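Local coordinates for putative Transcriptional Regulator (Rhodococcus sp., PDB 2IA2), which probably binds DNA as an IclR-family transcriptional regulator, through an N-terminal helix-turn-helix domain joined to a C-terminal domain that in this family commonly senses small effectors, at the interface of chains A and B. Numbering follows the deposited sequence. Chains: chain A/B, Putative Transcriptional Regulator.

The interface of chains A and B. Residues chain A 86, 90; chain B 30-32, 35, 75.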
ATOM      1  N   TYR A  86      -4.270   2.649   6.184  1.00 29.15           N
ATOM      2  CA  TYR A  86      -4.745   1.270   6.208  1.00 30.07           C
ATOM      3  C   TYR A  86      -4.949   0.654   4.861  1.00 28.67           C
ATOM      4  O   TYR A  86      -4.702  -0.548   4.731  1.00 29.28           O
ATOM      5  CB  TYR A  86      -5.957   1.033   7.137  1.00 32.44           C
ATOM      6  CG  TYR A  86      -7.259   1.298   6.497  1.00 32.85           C
ATOM      7  CD1 TYR A  86      -7.875   0.313   5.693  1.00 31.15           C
ATOM      8  CD2 TYR A  86      -7.915   2.530   6.684  1.00 33.76           C
ATOM      9  CE1 TYR A  86      -9.116   0.552   5.066  1.00 30.99           C
ATOM     10  CE2 TYR A  86      -9.170   2.784   6.046  1.00 34.10           C
ATOM     11  CZ  TYR A  86      -9.751   1.783   5.254  1.00 35.69           C
ATOM     12  OH  TYR A  86     -10.985   2.005   4.636  1.00 39.52           O
ATOM     13  N   LEU A  90      -2.866  -3.318   2.813  1.00 24.98           N
ATOM     14  CA  LEU A  90      -3.618  -4.490   2.365  1.00 24.17           C
ATOM     15  C   LEU A  90      -2.719  -5.621   1.862  1.00 23.17           C
ATOM     16  O   LEU A  90      -1.777  -5.393   1.102  1.00 22.22           O
ATOM     17  CB  LEU A  90      -4.616  -4.120   1.224  1.00 23.61           C
ATOM     18  CG  LEU A  90      -5.714  -3.115   1.541  1.00 25.93           C
ATOM     19  CD1 LEU A  90      -6.609  -2.731   0.331  1.00 24.33           C
ATOM     20  CD2 LEU A  90      -6.564  -3.626   2.703  1.00 29.27           C
TER
ATOM     21  N   PHE B  30     -13.802   6.006   7.784  1.00 59.82           N
ATOM     22  CA  PHE B  30     -13.316   4.610   7.640  1.00 60.85           C
ATOM     23  C   PHE B  30     -11.866   4.466   8.147  1.00 60.49           C
ATOM     24  O   PHE B  30     -11.002   5.213   7.739  1.00 57.77           O
ATOM     25  CB  PHE B  30     -13.378   4.161   6.173  1.00 56.86           C
ATOM     26  CG  PHE B  30     -14.785   4.006   5.609  1.00 58.10           C
ATOM     27  CD1 PHE B  30     -15.486   5.103   5.134  1.00 55.13           C
ATOM     28  CD2 PHE B  30     -15.380   2.739   5.516  1.00 61.37           C
ATOM     29  CE1 PHE B  30     -16.763   4.971   4.583  1.00 58.01           C
ATOM     30  CE2 PHE B  30     -16.661   2.582   4.971  1.00 63.25           C
ATOM     31  CZ  PHE B  30     -17.353   3.703   4.498  1.00 63.32           C
ATOM     32  N   ASP B  31     -11.584   3.513   9.027  1.00 65.47           N
ATOM     33  CA  ASP B  31     -10.199   3.286   9.465  1.00 65.27           C
ATOM     34  C   ASP B  31      -9.795   1.793   9.501  1.00 66.84           C
ATOM     35  O   ASP B  31     -10.556   0.952   9.016  1.00 67.96           O
ATOM     36  CB  ASP B  31      -9.914   4.025  10.777  1.00 69.75           C
ATOM     37  CG  ASP B  31     -10.844   3.613  11.911  1.00 78.30           C
ATOM     38  OD1 ASP B  31     -11.022   2.396  12.117  1.00 84.11           O
ATOM     39  OD2 ASP B  31     -11.362   4.503  12.624  1.00 83.06           O
ATOM     40  N   HIS B  32      -8.602   1.464  10.025  1.00 67.28           N
ATOM     41  CA  HIS B  32      -8.117   0.062  10.023  1.00 69.23           C
ATOM     42  C   HIS B  32      -9.066  -0.902  10.749  1.00 75.66           C
ATOM     43  O   HIS B  32      -9.164  -2.075  10.372  1.00 76.83           O
ATOM     44  CB  HIS B  32      -6.711  -0.068  10.614  1.00 69.52           C
ATOM     45  N   GLN B  35     -13.230  -0.828   8.573  1.00 75.83           N
ATOM     46  CA  GLN B  35     -13.022  -0.867   7.112  1.00 70.70           C
ATOM     47  C   GLN B  35     -14.309  -1.141   6.332  1.00 73.16           C
ATOM     48  O   GLN B  35     -14.405  -0.843   5.126  1.00 69.30           O
ATOM     49  CB  GLN B  35     -11.933  -1.887   6.728  1.00 69.08           C
ATOM     50  CG  GLN B  35     -10.648  -1.724   7.508  1.00 67.56           C
ATOM     51  CD  GLN B  35      -9.451  -2.491   6.915  1.00 66.27           C
ATOM     52  OE1 GLN B  35      -9.456  -2.903   5.741  1.00 66.60           O
ATOM     53  NE2 GLN B  35      -8.408  -2.654   7.726  1.00 65.91           N
ATOM     54  N   LEU B  75     -13.903   1.359   1.529  1.00 46.71           N
ATOM     55  CA  LEU B  75     -13.031   2.103   0.606  1.00 40.49           C
ATOM     56  C   LEU B  75     -12.316   1.146  -0.331  1.00 40.38           C
ATOM     57  O   LEU B  75     -11.880   0.057   0.088  1.00 40.82           O
ATOM     58  CB  LEU B  75     -11.999   2.943   1.362  1.00 36.55           C
ATOM     59  CG  LEU B  75     -12.475   3.993   2.382  1.00 35.35           C
ATOM     60  CD1 LEU B  75     -11.334   4.934   2.680  1.00 29.69           C
ATOM     61  CD2 LEU B  75     -13.605   4.781   1.808  1.00 35.55           C
TER
HETATM   62  O   HOH W   1     -12.468   0.139   3.595  1.00 45.03           O
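The short helix 84-87 of chain A, with A:Leu90 in the loop after it, meets two segments of chain B: the loop 30-35 after helix 18-28, and B:Leu75 at the end of the wing, where strand 72-75 ends in the other chain. Both belong to the N-terminal part of an IclR-family regulator, which carries the winged helix-turn-helix. IclR regulators generally dimerise through this region, so the contact is probably part of the biological dimer, although the two chains do not pack with perfect two-fold symmetry.

A:Tyr86 is inserted between these segments and hides 120 Å² of its surface there. Tyrosine suits the place because its flat ring packs between them while its OH reaches a water. With chi1 at 86°, the ring leaves the backbone on the side flanked by both N and carbonyl carbon, directed into chain B. The carbonyl oxygen of B:Asp31 sits over the centre of one ring face, 3.7 Å above the plane. A:Tyr86 CE2 lies 3.5 Å from B:Phe30 O, while the beta-carbons of A:Tyr86 and B:His32 pack near the ring's base; the B:His32 side chain is incomplete in the model.

B:Gln35 runs past the tyrosine in the opposite direction, its amide plane turned 41° from the ring. Its extended chain passes just outside the CD1-CE1 rim, displaced toward the face that B:Asp31 O approaches, with B:Gln35 CD 3.4 Å from A:Tyr86 CD1. Glutamine also suits because NE2 donates a fairly straight bond to B:His32 O (2.8 Å, 156° at H), close to the amide plane, which probably fixes the amide's rotation and braces the loop.

A:Tyr86 OH abuts the branched CG of B:Leu75 at 3.4 Å, the side chains crossing at about a right angle; leucine offers an apolar branch here. A water in the ring plane, at its edge, lies 2.6 Å from A:Tyr86 OH. It also reaches B:Gln35 O and B:Leu75 N, linking the tyrosine to both chain B segments. A phenylalanine in place of A:Tyr86 would retain much of the ring packing but would probably leave this water without its chain A partner and weaken the bridge.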